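Local coordinates for protein phytase (Citrobacter braakii, PDB 3ZHC) that belongs to branch 2 of the histidine phosphatase superfamily and combines a mixed beta sheet with a largely helical part, at residues T55-P60 / W255-G260. The protein carries 2 engineered substitutions. Sequence-based numbering, arbitrary orientation.
Sequences TPDQWP and WGRITG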
loop_
_atom_site.group_PDB
_atom_site.type_symbol
_atom_site.label_atom_id
_atom_site.label_comp_id
_atom_site.label_asym_id
_atom_site.label_seq_id
_atom_site.Cartn_x
_atom_site.Cartn_y
_atom_site.Cartn_z
ATOM N N THR B 55 -28.286 -1.665 -5.530
ATOM C CA THR B 55 -28.317 -2.983 -4.913
ATOM C C THR B 55 -29.751 -3.495 -4.838
ATOM O O THR B 55 -30.664 -2.705 -4.591
ATOM C CB THR B 55 -27.680 -2.974 -3.508
ATOM O OG1 THR B 55 -27.810 -4.269 -2.913
ATOM C CG2 THR B 55 -28.326 -1.890 -2.581
ATOM N N PRO B 56 -29.966 -4.825 -5.059
ATOM C CA PRO B 56 -31.310 -5.379 -4.846
ATOM C C PRO B 56 -31.681 -5.499 -3.350
ATOM O O PRO B 56 -32.833 -5.743 -3.034
ATOM C CB PRO B 56 -31.215 -6.768 -5.477
ATOM C CG PRO B 56 -29.784 -7.129 -5.318
ATOM C CD PRO B 56 -29.040 -5.863 -5.548
ATOM N N ASP B 57 -30.718 -5.323 -2.456
ATOM C CA ASP B 57 -30.973 -5.414 -1.013
ATOM C C ASP B 57 -31.380 -4.064 -0.437
ATOM O O ASP B 57 -31.331 -3.057 -1.123
ATOM C CB ASP B 57 -29.747 -5.993 -0.339
ATOM C CG ASP B 57 -29.424 -7.386 -0.869
ATOM O OD1 ASP B 57 -30.200 -8.309 -0.584
ATOM O OD2 ASP B 57 -28.421 -7.557 -1.575
ATOM N N GLN B 58 -31.795 -4.077 0.828
ATOM C CA GLN B 58 -32.223 -2.882 1.574
ATOM C C GLN B 58 -31.138 -2.464 2.536
ATOM O O GLN B 58 -30.490 -3.316 3.151
ATOM C CB GLN B 58 -33.514 -3.132 2.377
ATOM C CG GLN B 58 -34.788 -3.155 1.563
ATOM C CD GLN B 58 -34.943 -4.414 0.731
ATOM O OE1 GLN B 58 -34.880 -5.542 1.262
ATOM N NE2 GLN B 58 -35.152 -4.239 -0.581
ATOM N N TRP B 59 -30.948 -1.152 2.683
ATOM C CA TRP B 59 -29.932 -0.617 3.595
ATOM C C TRP B 59 -30.407 -0.639 5.059
ATOM O O TRP B 59 -31.559 -0.296 5.323
ATOM C CB TRP B 59 -29.557 0.812 3.199
ATOM C CG TRP B 59 -28.815 0.861 1.904
ATOM C CD1 TRP B 59 -29.345 0.989 0.645
ATOM C CD2 TRP B 59 -27.417 0.780 1.744
ATOM N NE1 TRP B 59 -28.342 0.993 -0.293
ATOM C CE2 TRP B 59 -27.145 0.864 0.350
ATOM C CE3 TRP B 59 -26.341 0.643 2.639
ATOM C CZ2 TRP B 59 -25.848 0.815 -0.161
ATOM C CZ3 TRP B 59 -25.040 0.591 2.120
ATOM C CH2 TRP B 59 -24.808 0.678 0.739
ATOM N N PRO B 60 -29.517 -1.049 6.015
ATOM C CA PRO B 60 -29.849 -0.939 7.434
ATOM C C PRO B 60 -30.081 0.517 7.819
ATOM O O PRO B 60 -29.374 1.404 7.316
ATOM C CB PRO B 60 -28.582 -1.468 8.157
ATOM C CG PRO B 60 -27.801 -2.138 7.168
ATOM C CD PRO B 60 -28.193 -1.667 5.814
ATOM N N TRP B 255 -24.562 -6.690 4.265
ATOM C CA TRP B 255 -25.315 -7.928 4.016
ATOM C C TRP B 255 -24.454 -9.215 4.235
ATOM O O TRP B 255 -24.680 -10.238 3.604
ATOM C CB TRP B 255 -25.949 -7.871 2.605
ATOM C CG TRP B 255 -26.706 -6.582 2.386
ATOM C CD1 TRP B 255 -27.965 -6.291 2.821
ATOM C CD2 TRP B 255 -26.242 -5.417 1.693
ATOM N NE1 TRP B 255 -28.318 -5.024 2.443
ATOM C CE2 TRP B 255 -27.279 -4.462 1.747
ATOM C CE3 TRP B 255 -25.049 -5.085 1.026
ATOM C CZ2 TRP B 255 -27.161 -3.180 1.159
ATOM C CZ3 TRP B 255 -24.925 -3.802 0.436
ATOM C CH2 TRP B 255 -25.969 -2.877 0.507
ATOM N N GLY B 256 -23.476 -9.108 5.156
ATOM C CA GLY B 256 -22.525 -10.171 5.481
ATOM C C GLY B 256 -21.579 -10.592 4.380
ATOM O O GLY B 256 -21.038 -11.689 4.444
ATOM N N ARG B 257 -21.360 -9.726 3.385
ATOM C CA ARG B 257 -20.562 -10.081 2.173
ATOM C C ARG B 257 -19.092 -9.615 2.141
ATOM O O ARG B 257 -18.407 -9.882 1.161
ATOM C CB ARG B 257 -21.284 -9.561 0.924
ATOM C CG ARG B 257 -22.602 -10.270 0.639
ATOM C CD ARG B 257 -23.427 -9.450 -0.316
ATOM N NE ARG B 257 -24.779 -9.951 -0.454
ATOM C CZ ARG B 257 -25.820 -9.249 -0.934
ATOM N NH1 ARG B 257 -25.694 -7.968 -1.349
ATOM N NH2 ARG B 257 -27.014 -9.836 -1.002
ATOM N N ILE B 258 -18.609 -8.931 3.183
ATOM C CA ILE B 258 -17.180 -8.509 3.241
ATOM C C ILE B 258 -16.399 -9.632 3.963
ATOM O O ILE B 258 -16.704 -9.938 5.124
ATOM C CB ILE B 258 -16.966 -7.159 3.960
ATOM C CG1 ILE B 258 -17.828 -6.071 3.326
ATOM C CG2 ILE B 258 -15.479 -6.762 3.922
ATOM C CD1 ILE B 258 -17.593 -4.681 3.880
ATOM N N THR B 259 -15.403 -10.205 3.256
ATOM C CA THR B 259 -14.544 -11.310 3.742
ATOM C C THR B 259 -13.113 -10.867 4.034
ATOM O O THR B 259 -12.304 -10.770 3.101
ATOM C CB THR B 259 -14.424 -12.409 2.668
ATOM O OG1 THR B 259 -15.721 -12.751 2.166
ATOM C CG2 THR B 259 -13.731 -13.659 3.233
ATOM N N GLY B 260 -12.781 -10.594 5.299
ATOM C CA GLY B 260 -11.388 -10.232 5.669
ATOM C C GLY B 260 -10.844 -8.876 5.245
ATOM O O GLY B 260 -11.488 -8.131 4.481
#
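W255 and R257 dock onto D57, Q58 and W59 where two interhelical loops of the histidine phosphatase fold meet. The W255 indole reaches into the bend of the 55-60 loop and is held along its rim and over one face. At the rim, NE1 of W255 donates to the backbone O of Q58 at 2.9 Å. This bond is nearly straight, 163° at the hydrogen. The acceptor lies close to the indole plane, but the N-H comes from above the carbonyl plane. Over the face, CB of D57 makes a CH-pi contact, 3.6 Å from the centroid of the five-membered ring. OG1 of T55 lies over the same face near its rim, and the methyl CG2 of T55 meets the CH2 tip of W255 at 4.0 Å. The far edge of the W255 indole points at a face of W59 in an edge-to-face pair. Their six-membered rings have planes 64° apart, and CH2 of W255 comes 3.7 Å from CH2 of W59.

D57 also meets R257 tip to tip in a salt bridge. The R257 chain is extended from CG to NE (chi3 -170°), and CB of W255 lies against the centre of one guanidinium face. NH1 and NH2 of R257 both donate to OD2 of D57, at 2.8 Å and 2.7 Å respectively. They grip this single oxygen from the same face of the carboxylate, while OD2 stays near the guanidinium plane. An ST turn shapes the loop here: N of D57 donates to OG1 of T55 at 3.1 Å.

OG1 of T55 also hydrogen-bonds to O of L192, and NH1 of R257 to O of V191, tying both loops to the end of helix 182-192. NE1 of W59 hydrogen-bonds to O of M51 in helix 49-53, and the W59 ring packs on L238 and I241 of helix 231-247.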